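PDB 2JL1: triphenylmethane reductase, which probably reduces triphenylmethane dyes with NADPH as hydride donor, being an NADP-binding oxidoreductase of the NmrA-like, atypical short-chain dehydrogenase family. Local coordinates for residues Ala210-Glu215 and Thr275-Thr280; Phe146-Gly151 and Lys282-Met287; Gln18-Lys23 and Val185-Gly190. All coordinates share one frame; numbering follows the deposited sequence.

Interaction 1 (Ala210-Glu215 and Thr275-Thr280); sequences AQILSE and TPLKET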
loop_
_atom_site.group_PDB
_atom_site.type_symbol
_atom_site.label_atom_id
_atom_site.label_comp_id
_atom_site.label_asym_id
_atom_site.label_seq_id
_atom_site.Cartn_x
_atom_site.Cartn_y
_atom_site.Cartn_z
ATOM N N ALA A 210 -19.815 -11.546 -29.522
ATOM C CA ALA A 210 -20.892 -11.257 -30.493
ATOM C C ALA A 210 -21.296 -12.526 -31.254
ATOM O O ALA A 210 -22.493 -12.736 -31.570
ATOM C CB ALA A 210 -20.476 -10.143 -31.457
ATOM N N GLN A 211 -20.314 -13.381 -31.527
ATOM C CA GLN A 211 -20.550 -14.627 -32.279
ATOM C C GLN A 211 -21.312 -15.586 -31.402
ATOM O O GLN A 211 -22.266 -16.195 -31.857
ATOM C CB GLN A 211 -19.232 -15.265 -32.800
ATOM C CG GLN A 211 -19.379 -16.710 -33.362
ATOM C CD GLN A 211 -20.133 -16.800 -34.692
ATOM O OE1 GLN A 211 -20.127 -15.860 -35.496
ATOM N NE2 GLN A 211 -20.793 -17.944 -34.928
ATOM N N ILE A 212 -20.921 -15.691 -30.137
ATOM C CA ILE A 212 -21.660 -16.495 -29.170
ATOM C C ILE A 212 -23.087 -15.979 -28.956
ATOM O O ILE A 212 -24.024 -16.777 -28.938
ATOM C CB ILE A 212 -20.903 -16.602 -27.809
ATOM C CG1 ILE A 212 -19.652 -17.489 -27.953
ATOM C CG2 ILE A 212 -21.794 -17.156 -26.735
ATOM C CD1 ILE A 212 -18.647 -17.291 -26.812
ATOM N N LEU A 213 -23.263 -14.665 -28.785
ATOM C CA LEU A 213 -24.615 -14.078 -28.666
ATOM C C LEU A 213 -25.478 -14.360 -29.910
ATOM O O LEU A 213 -26.691 -14.641 -29.797
ATOM C CB LEU A 213 -24.515 -12.572 -28.437
ATOM C CG LEU A 213 -25.664 -11.704 -27.906
ATOM C CD1 LEU A 213 -26.426 -12.363 -26.760
ATOM C CD2 LEU A 213 -25.084 -10.341 -27.489
ATOM N N SER A 214 -24.872 -14.235 -31.090
ATOM C CA SER A 214 -25.505 -14.630 -32.352
ATOM C C SER A 214 -25.971 -16.095 -32.357
ATOM O O SER A 214 -27.118 -16.386 -32.717
ATOM C CB SER A 214 -24.525 -14.404 -33.508
ATOM O OG SER A 214 -24.230 -13.025 -33.644
ATOM N N GLU A 215 -25.088 -17.006 -31.934
ATOM C CA GLU A 215 -25.393 -18.441 -31.865
ATOM C C GLU A 215 -26.541 -18.754 -30.921
ATOM O O GLU A 215 -27.463 -19.447 -31.309
ATOM C CB GLU A 215 -24.160 -19.269 -31.464
ATOM C CG GLU A 215 -23.184 -19.493 -32.603
ATOM C CD GLU A 215 -21.757 -19.763 -32.142
ATOM O OE1 GLU A 215 -21.536 -20.050 -30.938
ATOM O OE2 GLU A 215 -20.842 -19.695 -32.996
ATOM N N THR A 275 -16.678 -22.313 -16.106
ATOM C CA THR A 275 -17.930 -22.211 -16.842
ATOM C C THR A 275 -17.645 -21.591 -18.196
ATOM O O THR A 275 -17.099 -20.497 -18.261
ATOM C CB THR A 275 -18.906 -21.327 -16.070
ATOM O OG1 THR A 275 -19.077 -21.890 -14.762
ATOM C CG2 THR A 275 -20.257 -21.230 -16.777
ATOM N N PRO A 276 -18.016 -22.290 -19.278
ATOM C CA PRO A 276 -17.850 -21.771 -20.629
ATOM C C PRO A 276 -18.602 -20.451 -20.791
ATOM O O PRO A 276 -19.710 -20.298 -20.267
ATOM C CB PRO A 276 -18.514 -22.849 -21.488
ATOM C CG PRO A 276 -18.430 -24.084 -20.681
ATOM C CD PRO A 276 -18.645 -23.626 -19.285
ATOM N N LEU A 277 -18.025 -19.524 -21.539
ATOM C CA LEU A 277 -18.666 -18.224 -21.803
ATOM C C LEU A 277 -20.086 -18.393 -22.352
ATOM O O LEU A 277 -21.003 -17.660 -21.969
ATOM C CB LEU A 277 -17.809 -17.402 -22.769
ATOM C CG LEU A 277 -18.201 -15.947 -23.047
ATOM C CD1 LEU A 277 -18.167 -15.077 -21.748
ATOM C CD2 LEU A 277 -17.216 -15.425 -24.079
ATOM N N LYS A 278 -20.265 -19.371 -23.240
ATOM C CA LYS A 278 -21.583 -19.612 -23.855
ATOM C C LYS A 278 -22.661 -19.932 -22.814
ATOM O O LYS A 278 -23.798 -19.472 -22.948
ATOM C CB LYS A 278 -21.526 -20.718 -24.924
ATOM C CG LYS A 278 -22.791 -20.737 -25.787
ATOM C CD LYS A 278 -22.860 -21.899 -26.772
ATOM C CE LYS A 278 -21.762 -21.825 -27.809
ATOM N NZ LYS A 278 -21.829 -20.581 -28.646
ATOM N N GLU A 279 -22.312 -20.720 -21.797
ATOM C CA GLU A 279 -23.228 -21.032 -20.678
ATOM C C GLU A 279 -23.609 -19.782 -19.888
ATOM O O GLU A 279 -24.754 -19.622 -19.466
ATOM C CB GLU A 279 -22.629 -22.109 -19.756
ATOM C CG GLU A 279 -23.449 -22.451 -18.489
ATOM C CD GLU A 279 -24.856 -23.052 -18.742
ATOM O OE1 GLU A 279 -25.259 -23.307 -19.914
ATOM O OE2 GLU A 279 -25.566 -23.292 -17.727
ATOM N N THR A 280 -22.645 -18.879 -19.706
ATOM C CA THR A 280 -22.919 -17.617 -19.021
ATOM C C THR A 280 -23.829 -16.740 -19.875
ATOM O O THR A 280 -24.734 -16.094 -19.351
ATOM C CB THR A 280 -21.588 -16.896 -18.609
ATOM O OG1 THR A 280 -20.816 -17.789 -17.785
ATOM C CG2 THR A 280 -21.873 -15.628 -17.824
#
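I212 and E215, one turn apart on helix 206-217, meet L277 and K278 in the first turn of helix 277-285. The apolar half rests on I212, which uses both of its branches. Its CD1 reaches L277 CD2 at 3.6 Å, while CG2, anti to the backbone N, sits 3.8 Å from K278 CG and equally close to that residue's CA. K278 also leaves its backbone with CG anti to N (chi1 -166°), then curls at chi3 and chi4, which brings its ammonium to E215 OE1; the two side chains cross at about a right angle. They form a salt bridge; K278 NZ is modelled only 2.4 Å from E215 OE1, so its exact length is doubtful. The other carboxylate oxygen is held from within the helix: Q211 NE2 gives a nearly straight bond of 2.6 Å to E215 OE2 (171°), meeting it on the anti side, about 30° out of the carboxylate plane. A partner on each oxygen would tend to limit rotation of the carboxylate. Further out, I212 also packs on V281 and L277 on W204, and P276 occupies the N-cap of helix 277-285. L213 turns off from 275-280 at its first side-chain bond and packs on L152 and I161, and on L285 further along helix 277-285. The arrangement is a helix-helix contact with an aliphatic centre and a salt bridge at its exposed margin, within the C-terminal part of an NmrA-like, Rossmann-type reductase.

Interaction 2 (Phe146-Gly151 and Lys282-Met287); sequences FFVNEG and KQALKM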
loop_
_atom_site.group_PDB
_atom_site.type_symbol
_atom_site.label_atom_id
_atom_site.label_comp_id
_atom_site.label_asym_id
_atom_site.label_seq_id
_atom_site.Cartn_x
_atom_site.Cartn_y
_atom_site.Cartn_z
ATOM N N PHE A 146 -19.959 -8.260 -15.624
ATOM C CA PHE A 146 -19.919 -6.847 -16.002
ATOM C C PHE A 146 -20.271 -6.720 -17.479
ATOM O O PHE A 146 -20.997 -5.813 -17.859
ATOM C CB PHE A 146 -18.548 -6.209 -15.706
ATOM C CG PHE A 146 -18.485 -4.733 -16.010
ATOM C CD1 PHE A 146 -19.117 -3.810 -15.168
ATOM C CD2 PHE A 146 -17.818 -4.266 -17.141
ATOM C CE1 PHE A 146 -19.076 -2.446 -15.443
ATOM C CE2 PHE A 146 -17.785 -2.898 -17.437
ATOM C CZ PHE A 146 -18.413 -1.989 -16.572
ATOM N N PHE A 147 -19.810 -7.680 -18.285
ATOM C CA PHE A 147 -19.965 -7.656 -19.740
ATOM C C PHE A 147 -21.144 -8.530 -20.249
ATOM O O PHE A 147 -21.728 -8.279 -21.304
ATOM C CB PHE A 147 -18.661 -8.148 -20.383
ATOM C CG PHE A 147 -17.426 -7.464 -19.854
ATOM C CD1 PHE A 147 -17.136 -6.158 -20.216
ATOM C CD2 PHE A 147 -16.574 -8.119 -18.967
ATOM C CE1 PHE A 147 -15.979 -5.512 -19.733
ATOM C CE2 PHE A 147 -15.424 -7.484 -18.474
ATOM C CZ PHE A 147 -15.141 -6.181 -18.840
ATOM N N VAL A 148 -21.477 -9.563 -19.487
ATOM C CA VAL A 148 -22.430 -10.560 -19.933
ATOM C C VAL A 148 -23.533 -10.649 -18.887
ATOM O O VAL A 148 -23.371 -11.258 -17.841
ATOM C CB VAL A 148 -21.760 -11.937 -20.137
ATOM C CG1 VAL A 148 -22.775 -12.963 -20.634
ATOM C CG2 VAL A 148 -20.578 -11.837 -21.122
ATOM N N ASN A 149 -24.658 -10.020 -19.194
ATOM C CA ASN A 149 -25.759 -9.876 -18.252
ATOM C C ASN A 149 -27.000 -9.646 -19.091
ATOM O O ASN A 149 -26.906 -9.659 -20.333
ATOM C CB ASN A 149 -25.504 -8.711 -17.267
ATOM C CG ASN A 149 -25.108 -7.417 -17.969
ATOM O OD1 ASN A 149 -25.856 -6.886 -18.793
ATOM N ND2 ASN A 149 -23.921 -6.915 -17.656
ATOM N N GLU A 150 -28.143 -9.432 -18.424
ATOM C CA GLU A 150 -29.448 -9.277 -19.097
ATOM C C GLU A 150 -29.458 -8.109 -20.082
ATOM O O GLU A 150 -30.239 -8.095 -21.032
ATOM C CB GLU A 150 -30.573 -9.127 -18.060
ATOM C CG GLU A 150 -30.459 -7.845 -17.196
ATOM C CD GLU A 150 -31.433 -7.806 -16.016
ATOM O OE1 GLU A 150 -32.488 -8.481 -16.086
ATOM O OE2 GLU A 150 -31.142 -7.089 -15.020
ATOM N N GLY A 151 -28.591 -7.134 -19.822
ATOM C CA GLY A 151 -28.355 -5.988 -20.692
ATOM C C GLY A 151 -27.970 -6.322 -22.123
ATOM O O GLY A 151 -28.154 -5.484 -23.019
ATOM N N LYS A 282 -26.043 -17.838 -22.049
ATOM C CA LYS A 282 -27.370 -18.454 -21.988
ATOM C C LYS A 282 -28.101 -18.077 -20.714
ATOM O O LYS A 282 -29.280 -17.735 -20.767
ATOM C CB LYS A 282 -27.319 -19.966 -22.128
ATOM C CG LYS A 282 -26.969 -20.457 -23.508
ATOM C CD LYS A 282 -27.178 -21.964 -23.555
ATOM C CE LYS A 282 -26.372 -22.621 -24.646
ATOM N NZ LYS A 282 -26.747 -24.070 -24.728
ATOM N N GLN A 283 -27.403 -18.151 -19.578
ATOM C CA GLN A 283 -27.970 -17.790 -18.278
ATOM C C GLN A 283 -28.397 -16.328 -18.252
ATOM O O GLN A 283 -29.499 -16.008 -17.800
ATOM C CB GLN A 283 -26.961 -18.042 -17.149
ATOM C CG GLN A 283 -26.753 -19.507 -16.791
ATOM C CD GLN A 283 -25.495 -19.743 -15.969
ATOM O OE1 GLN A 283 -24.828 -18.795 -15.531
ATOM N NE2 GLN A 283 -25.158 -21.008 -15.753
ATOM N N ALA A 284 -27.532 -15.445 -18.743
ATOM C CA ALA A 284 -27.793 -13.999 -18.741
ATOM C C ALA A 284 -29.083 -13.649 -19.482
ATOM O O ALA A 284 -29.819 -12.747 -19.085
ATOM C CB ALA A 284 -26.618 -13.243 -19.358
ATOM N N LEU A 285 -29.333 -14.373 -20.568
ATOM C CA LEU A 285 -30.490 -14.145 -21.412
ATOM C C LEU A 285 -31.647 -15.083 -21.107
ATOM O O LEU A 285 -32.710 -14.939 -21.697
ATOM C CB LEU A 285 -30.111 -14.354 -22.866
ATOM C CG LEU A 285 -29.081 -13.468 -23.528
ATOM C CD1 LEU A 285 -28.938 -14.007 -24.927
ATOM C CD2 LEU A 285 -29.513 -12.007 -23.521
ATOM N N LYS A 286 -31.431 -16.032 -20.198
ATOM C CA LYS A 286 -32.280 -17.229 -20.046
ATOM C C LYS A 286 -32.702 -17.838 -21.406
ATOM O O LYS A 286 -33.894 -17.993 -21.699
ATOM C CB LYS A 286 -33.453 -16.997 -19.080
ATOM C CG LYS A 286 -34.131 -15.629 -19.168
ATOM C CD LYS A 286 -34.842 -15.245 -17.872
ATOM C CE LYS A 286 -33.858 -14.787 -16.789
ATOM N NZ LYS A 286 -34.563 -14.484 -15.512
ATOM N N MET A 287 -31.695 -18.157 -22.224
ATOM C CA MET A 287 -31.883 -18.732 -23.554
ATOM C C MET A 287 -31.116 -20.044 -23.670
ATOM O O MET A 287 -30.631 -20.394 -24.752
ATOM C CB MET A 287 -31.414 -17.759 -24.649
ATOM C CG MET A 287 -32.533 -17.091 -25.450
ATOM S SD MET A 287 -31.969 -15.640 -26.386
ATOM C CE MET A 287 -33.385 -15.308 -27.444
#
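A284 presses its methyl group against the backbone of N149, near the end of helix 277-285, where the chain turns off in a Schellman motif at K286. Positive phi at K286 goes with two bonds back into the last turn, M287 N to K282 O (2.9 Å) and K286 N to Q283 O (3.1 Å). The methyl points toward the passing chain, A284 CB lying 3.6 Å from N149 C, and the small side chain lets the two backbones come close, with N149 CA 4.6 Å from A284 CA. V148 flanks the methyl: with CG1 anti to the backbone N (chi1 -179°), that branch reaches A284 CB at 4.1 Å, while the residue as a whole also packs on L277, T280 and V281 of the same helix. The first bond of the N149 side chain leads away from the helix. Its ND2 bonds to D145 O and its OD1 takes a weak bond from G151 N, so both ends of the amide find partners close by in its own chain. E150 passes A284 O with its CA and CB, and that carbonyl also receives a weak bond from R153. The approach is a CA-H...O contact of 3.5 Å between E150 CA and A284 O, with 136° at the hydrogen.

Interaction 3 (Gln18-Lys23 and Val185-Gly190); sequences QHLLKK and VLTEEG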
loop_
_atom_site.group_PDB
_atom_site.type_symbol
_atom_site.label_atom_id
_atom_site.label_comp_id
_atom_site.label_asym_id
_atom_site.label_seq_id
_atom_site.Cartn_x
_atom_site.Cartn_y
_atom_site.Cartn_z
ATOM N N GLN A 18 -23.545 -18.168 0.163
ATOM C CA GLN A 18 -24.309 -19.285 -0.401
ATOM C C GLN A 18 -23.449 -20.513 -0.667
ATOM O O GLN A 18 -23.881 -21.644 -0.417
ATOM C CB GLN A 18 -25.116 -18.841 -1.627
ATOM C CG GLN A 18 -26.280 -17.909 -1.240
ATOM C CD GLN A 18 -27.176 -18.478 -0.112
ATOM O OE1 GLN A 18 -27.646 -19.613 -0.197
ATOM N NE2 GLN A 18 -27.414 -17.679 0.940
ATOM N N HIS A 19 -22.213 -20.295 -1.132
ATOM C CA HIS A 19 -21.239 -21.385 -1.257
ATOM C C HIS A 19 -20.731 -21.936 0.088
ATOM O O HIS A 19 -20.549 -23.150 0.226
ATOM C CB HIS A 19 -20.064 -20.948 -2.139
ATOM C CG HIS A 19 -20.420 -20.829 -3.589
ATOM N ND1 HIS A 19 -20.664 -21.927 -4.387
ATOM C CD2 HIS A 19 -20.589 -19.743 -4.380
ATOM C CE1 HIS A 19 -20.969 -21.522 -5.608
ATOM N NE2 HIS A 19 -20.919 -20.201 -5.632
ATOM N N LEU A 20 -20.498 -21.058 1.069
ATOM C CA LEU A 20 -20.104 -21.496 2.419
ATOM C C LEU A 20 -21.188 -22.351 3.075
ATOM O O LEU A 20 -20.882 -23.306 3.801
ATOM C CB LEU A 20 -19.764 -20.302 3.331
ATOM C CG LEU A 20 -18.434 -19.578 3.063
ATOM C CD1 LEU A 20 -18.270 -18.321 3.921
ATOM C CD2 LEU A 20 -17.283 -20.543 3.276
ATOM N N LEU A 21 -22.446 -22.008 2.810
ATOM C CA LEU A 21 -23.598 -22.747 3.364
ATOM C C LEU A 21 -23.678 -24.187 2.848
ATOM O O LEU A 21 -24.331 -25.026 3.455
ATOM C CB LEU A 21 -24.918 -21.985 3.132
ATOM C CG LEU A 21 -25.183 -20.743 4.008
ATOM C CD1 LEU A 21 -26.371 -19.880 3.497
ATOM C CD2 LEU A 21 -25.401 -21.117 5.466
ATOM N N LYS A 22 -23.012 -24.476 1.736
ATOM C CA LYS A 22 -22.923 -25.856 1.253
ATOM C C LYS A 22 -21.714 -26.583 1.847
ATOM O O LYS A 22 -21.528 -27.773 1.599
ATOM C CB LYS A 22 -22.858 -25.901 -0.271
ATOM C CG LYS A 22 -24.097 -25.391 -0.967
ATOM C CD LYS A 22 -23.936 -25.590 -2.462
ATOM C CE LYS A 22 -24.958 -24.808 -3.275
ATOM N NZ LYS A 22 -24.258 -24.224 -4.466
ATOM N N LYS A 23 -20.900 -25.884 2.641
ATOM C CA LYS A 23 -19.673 -26.488 3.180
ATOM C C LYS A 23 -19.594 -26.549 4.707
ATOM O O LYS A 23 -19.017 -27.475 5.259
ATOM C CB LYS A 23 -18.428 -25.769 2.628
ATOM C CG LYS A 23 -18.205 -25.923 1.134
ATOM C CD LYS A 23 -17.142 -24.921 0.629
ATOM C CE LYS A 23 -16.977 -24.959 -0.906
ATOM N NZ LYS A 23 -16.341 -26.226 -1.392
ATOM N N VAL A 185 -11.169 -21.788 -0.439
ATOM C CA VAL A 185 -10.011 -21.333 0.297
ATOM C C VAL A 185 -10.260 -21.210 1.813
ATOM O O VAL A 185 -9.422 -21.639 2.616
ATOM C CB VAL A 185 -9.499 -20.003 -0.325
ATOM C CG1 VAL A 185 -8.617 -19.236 0.627
ATOM C CG2 VAL A 185 -8.754 -20.291 -1.641
ATOM N N LEU A 186 -11.399 -20.629 2.189
ATOM C CA LEU A 186 -11.801 -20.453 3.604
ATOM C C LEU A 186 -12.023 -21.750 4.399
ATOM O O LEU A 186 -11.929 -21.756 5.642
ATOM C CB LEU A 186 -13.050 -19.564 3.699
ATOM C CG LEU A 186 -12.879 -18.092 3.258
ATOM C CD1 LEU A 186 -14.231 -17.414 3.028
ATOM C CD2 LEU A 186 -12.017 -17.288 4.253
ATOM N N THR A 187 -12.296 -22.842 3.684
ATOM C CA THR A 187 -12.755 -24.097 4.305
ATOM C C THR A 187 -11.814 -25.281 4.083
ATOM O O THR A 187 -12.237 -26.431 4.208
ATOM C CB THR A 187 -14.138 -24.506 3.757
ATOM O OG1 THR A 187 -14.078 -24.578 2.321
ATOM C CG2 THR A 187 -15.207 -23.511 4.177
ATOM N N GLU A 188 -10.556 -25.006 3.747
ATOM C CA GLU A 188 -9.533 -26.052 3.663
ATOM C C GLU A 188 -8.153 -25.490 3.989
ATOM O O GLU A 188 -7.914 -24.285 3.845
ATOM C CB GLU A 188 -9.511 -26.710 2.277
ATOM C CG GLU A 188 -9.182 -25.751 1.166
ATOM C CD GLU A 188 -9.306 -26.351 -0.218
ATOM O OE1 GLU A 188 -8.568 -25.892 -1.107
ATOM O OE2 GLU A 188 -10.139 -27.262 -0.440
ATOM N N GLU A 189 -7.261 -26.391 4.403
ATOM C CA GLU A 189 -5.863 -26.101 4.745
ATOM C C GLU A 189 -5.027 -25.758 3.524
ATOM O O GLU A 189 -5.406 -26.060 2.401
ATOM C CB GLU A 189 -5.223 -27.342 5.378
ATOM C CG GLU A 189 -6.031 -28.004 6.485
ATOM C CD GLU A 189 -5.694 -27.470 7.875
ATOM O OE1 GLU A 189 -5.473 -26.233 8.017
ATOM O OE2 GLU A 189 -5.668 -28.296 8.829
ATOM N N GLY A 190 -3.868 -25.152 3.756
ATOM C CA GLY A 190 -2.863 -25.025 2.713
ATOM C C GLY A 190 -2.720 -23.692 2.002
ATOM O O GLY A 190 -1.806 -23.535 1.206
HETATM O O HOH W 1 -13.616 -27.078 0.336
#
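No ring or other flat group lies between L20 and K23 on one side and L186 and T187 on the other; the contact is made by methyls and an aliphatic lysine chain. L20 CD2 touches T187 CG2 at 3.7 Å, and its other methyl, CD1, lies 4.2 Å from L186 CD1. K23 crosses T187 at about a right angle, its CD 3.5 Å from T187 OG1. At chi1 55° the T187 hydroxyl lies between its own backbone N and carbonyl carbon, and it bonds back to A183 O and T184 O at the end of helix 175-186, two acceptors that must share its one proton; CG2 is thereby left turned to L20. A final bend at chi4 (-69°) brings the lysine ammonium to a water that gives a hydrogen bond to T187 OG1 (3.2 Å) and takes a weak one from K23 NZ (3.3 Å). The lysine itself sits just past helix 11-20, its N bonded to L20 O. That helix follows strand 3-5 and the NADP-binding residues T9 and G10, as in a Rossmann fold. L20, L186 and T187 all pack on I3 of this strand, L20 also reaches I29 of the neighbouring strand 29-33, and H19 lies against A179, L180 and A183, so that helices 11-20 and 175-186 pack side by side on the sheet.

Overall arrangement
From the N terminus, 18-23 comes first, at the end of the helix after the first strand; 146-151 follows the sixth strand of the main sheet. Interaction 3 closes when 185-190 returns to 18-23, joining two helices of the nucleotide-binding core. Because 146-151 still awaits its partner, interactions 2 and 3 cross. Next, 210-215 opens interaction 1, which 275-280 closes before 282-287 completes interaction 2, so interaction 1 nests within interaction 2. Both use helix 277-285 and touch, L213 CD1 lying 3.5 Å from L285 CD1, and together they tie the chain's last helix to helix 206-217 and to the loop after helix 144-147. Interaction 3 stands apart, its centre about 29 Å from that of interaction 1 and about 27 Å from that of interaction 2.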